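Local structure of outer surface protein (Borrelia burgdorferi, 5IZT) at residues F211-D215 with S216-L220. The protein is of unknown function but, as a plasmid-encoded outer surface protein related to the complement-regulator-acquiring CRASP-1 family, probably acts at the spirochaete's contact with its host. Sequence-based numbering, arbitrary orientation. Where two conformers were deposited one is given.
Sequences FKMKD and SAFEL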
ATOM      1  N   PHE A 211       8.269   4.316 -15.338  1.00 20.45           N
ATOM      2  CA  PHE A 211       7.877   2.925 -15.597  1.00 23.70           C
ATOM      3  C   PHE A 211       6.610   2.846 -16.453  1.00 18.46           C
ATOM      4  O   PHE A 211       5.687   2.083 -16.162  1.00 22.04           O
ATOM      5  CB  PHE A 211       7.708   2.153 -14.283  1.00 17.99           C
ATOM      6  CG  PHE A 211       8.916   2.239 -13.381  1.00 20.68           C
ATOM      7  CD1 PHE A 211      10.045   1.472 -13.635  1.00 33.45           C
ATOM      8  CD2 PHE A 211       8.930   3.112 -12.296  1.00 16.95           C
ATOM      9  CE1 PHE A 211      11.176   1.566 -12.817  1.00 35.39           C
ATOM     10  CE2 PHE A 211      10.048   3.213 -11.476  1.00 19.63           C
ATOM     11  CZ  PHE A 211      11.176   2.437 -11.736  1.00 31.67           C
ATOM     12  N   LYS A 212       6.586   3.646 -17.523  1.00 16.58           N
ATOM     13  CA  LYS A 212       5.511   3.765 -18.510  1.00 19.47           C
ATOM     14  C   LYS A 212       4.245   4.364 -17.914  1.00 16.82           C
ATOM     15  O   LYS A 212       3.189   4.356 -18.571  1.00 16.49           O
ATOM     16  CB  LYS A 212       5.170   2.420 -19.177  1.00 20.16           C
ATOM     17  CG  LYS A 212       6.401   1.659 -19.707  1.00 28.36           C
ATOM     18  CD  LYS A 212       6.904   2.195 -21.023  1.00 32.83           C
ATOM     19  CE  LYS A 212       8.194   1.477 -21.451  1.00 34.67           C
ATOM     20  NZ  LYS A 212       9.346   1.757 -20.529  1.00 27.89           N
ATOM     21  N   MET A 213       4.307   4.886 -16.689  1.00 14.84           N
ATOM     22  CA  MET A 213       3.139   5.500 -16.079  1.00 12.87           C
ATOM     23  C   MET A 213       3.179   7.027 -16.088  1.00 17.75           C
ATOM     24  O   MET A 213       2.154   7.656 -15.773  1.00 13.66           O
ATOM     25  CB  MET A 213       2.967   4.969 -14.652  1.00 11.56           C
ATOM     26  CG  MET A 213       2.529   3.484 -14.690  1.00 11.18           C
ATOM     27  SD  MET A 213       2.285   2.735 -13.073  1.00 14.97           S
ATOM     28  CE  MET A 213       4.023   2.561 -12.586  1.00 12.33           C
ATOM     29  N   LYS A 214       4.302   7.643 -16.486  1.00 17.53           N
ATOM     30  CA  LYS A 214       4.320   9.103 -16.637  1.00 18.30           C
ATOM     31  C   LYS A 214       3.240   9.559 -17.605  1.00 18.86           C
ATOM     32  O   LYS A 214       2.556  10.559 -17.364  1.00 21.19           O
ATOM     33  CB  LYS A 214       5.678   9.590 -17.145  1.00 17.12           C
ATOM     34  CG  LYS A 214       5.738  11.133 -17.322  1.00 17.69           C
ATOM     35  CD  LYS A 214       7.137  11.616 -17.710  1.00 26.35           C
ATOM     36  CE  LYS A 214       7.449  11.405 -19.200  1.00 37.17           C
ATOM     37  NZ  LYS A 214       6.650  12.291 -20.109  1.00 41.01           N
ATOM     38  N   ASP A 215       3.074   8.830 -18.707  1.00 17.76           N
ATOM     39  CA  ASP A 215       2.084   9.152 -19.722  1.00 24.31           C
ATOM     40  C   ASP A 215       0.867   8.243 -19.658  1.00 25.71           C
ATOM     41  O   ASP A 215       0.129   8.153 -20.644  1.00 22.61           O
ATOM     42  CB  ASP A 215       2.700   9.101 -21.123  1.00 19.95           C
ATOM     43  CG  ASP A 215       3.808  10.112 -21.316  1.00 28.52           C
ATOM     44  OD1 ASP A 215       3.780  11.164 -20.649  1.00 28.49           O
ATOM     45  OD2 ASP A 215       4.685   9.879 -22.171  1.00 28.00           O
ATOM     46  N   SER A 216       0.645   7.561 -18.526  1.00 18.69           N
ATOM     47  CA  SER A 216      -0.572   6.773 -18.364  1.00 15.62           C
ATOM     48  C   SER A 216      -1.123   6.911 -16.949  1.00 13.63           C
ATOM     49  O   SER A 216      -1.796   7.904 -16.664  1.00 20.04           O
ATOM     50  CB  SER A 216      -0.353   5.295 -18.755  1.00 19.39           C
ATOM     51  OG  SER A 216       0.495   4.574 -17.884  1.00 22.16           O
ATOM     52  N   ALA A 217      -0.858   5.948 -16.055  1.00 11.40           N
ATOM     53  CA  ALA A 217      -1.557   5.924 -14.768  1.00 15.86           C
ATOM     54  C   ALA A 217      -1.309   7.190 -13.946  1.00 17.91           C
ATOM     55  O   ALA A 217      -2.228   7.724 -13.314  1.00 19.21           O
ATOM     56  CB  ALA A 217      -1.152   4.683 -13.972  1.00 17.87           C
ATOM     57  N   PHE A 218      -0.063   7.650 -13.877  1.00 13.12           N
ATOM     58  CA  PHE A 218       0.209   8.828 -13.063  1.00 15.46           C
ATOM     59  C   PHE A 218      -0.312  10.097 -13.714  1.00 14.71           C
ATOM     60  O   PHE A 218      -0.554  11.086 -13.026  1.00 15.55           O
ATOM     61  CB  PHE A 218       1.711   8.946 -12.796  1.00 17.62           C
ATOM     62  CG  PHE A 218       2.268   7.824 -11.956  1.00 16.15           C
ATOM     63  CD1 PHE A 218       1.492   7.247 -10.951  1.00 17.92           C
ATOM     64  CD2 PHE A 218       3.563   7.354 -12.156  1.00 11.13           C
ATOM     65  CE1 PHE A 218       2.010   6.214 -10.152  1.00 14.83           C
ATOM     66  CE2 PHE A 218       4.090   6.327 -11.367  1.00 16.45           C
ATOM     67  CZ  PHE A 218       3.308   5.759 -10.352  1.00 15.42           C
ATOM     68  N   GLU A 219      -0.467  10.110 -15.033  1.00 13.68           N
ATOM     69  CA  GLU A 219      -1.039  11.290 -15.671  0.52 17.95           C
ATOM     70  C   GLU A 219      -2.501  11.490 -15.282  1.00 17.41           C
ATOM     71  O   GLU A 219      -2.999  12.626 -15.300  1.00 22.59           O
ATOM     72  CB  GLU A 219      -0.903  11.186 -17.192  0.52 19.28           C
ATOM     73  CG  GLU A 219      -1.154  12.504 -17.917  0.52 21.27           C
ATOM     74  CD  GLU A 219      -0.672  12.472 -19.351  0.52 22.36           C
ATOM     75  OE1 GLU A 219      -0.764  11.398 -19.973  0.52 18.62           O
ATOM     76  OE2 GLU A 219      -0.194  13.513 -19.852  0.52 22.19           O
ATOM     77  N   LEU A 220      -3.194  10.415 -14.922  1.00 12.72           N
ATOM     78  CA  LEU A 220      -4.633  10.449 -14.691  1.00 12.57           C
ATOM     79  C   LEU A 220      -5.013  10.904 -13.288  1.00 21.33           C
ATOM     80  O   LEU A 220      -6.208  10.991 -12.985  1.00 21.41           O
ATOM     81  CB  LEU A 220      -5.236   9.060 -14.954  1.00 14.89           C
ATOM     82  CG  LEU A 220      -5.172   8.654 -16.427  1.00 16.41           C
ATOM     83  CD1 LEU A 220      -5.585   7.189 -16.540  1.00 17.62           C
ATOM     84  CD2 LEU A 220      -6.101   9.556 -17.217  1.00 25.95           C
TER
HETATM   85  O   HOH W   1       2.514  13.253 -19.881  1.00 39.09           O
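Met213 lies over one face of the Phe218 ring, five residues further along a tight bend of the chain. Its CB sits 3.9 Å from the ring centroid in a CH-pi contact, and SD adds a Met-aromatic contact at 4.5 Å, offset toward the rim. With CG beside the backbone N (chi1 -70°) and the chain bent at chi3 (-74°), the thioether keeps to the ring as far as CE, which packs near CE2 and CZ of Phe218. A flexible, polarisable methionine suits this curved path, phenylalanine offers it a flat apolar face, and the small Ala217 fits alongside without crowding: Ala217 CB lies 3.9 Å from Met213 CG.

The backbone beneath is a type I beta turn from Met213 to Ser216, in the long loop between helices 179-197 and 243-255 of this helical CRASP-1-type domain. Met213 O is gripped twice, from opposite faces of its carbonyl plane: Ser216 N comes from well above it at 3.1 Å, while Phe218 N, at 2.9 Å, is tilted only 24° from it. Ser216 ties the bend one residue further back. Its OG, placed between the backbone N and the carbonyl carbon, donates to a lone pair of Lys212 O over 2.8 Å, so the short side chain of this buried serine finds an acceptor for its hydroxyl proton close by.

On the outer side, Lys214 NZ forms a salt bridge with Asp215 OD1. Met287 of helix 280-316 touches both Met213 and Phe218, while Phe252 of helix 243-255 packs on Met213.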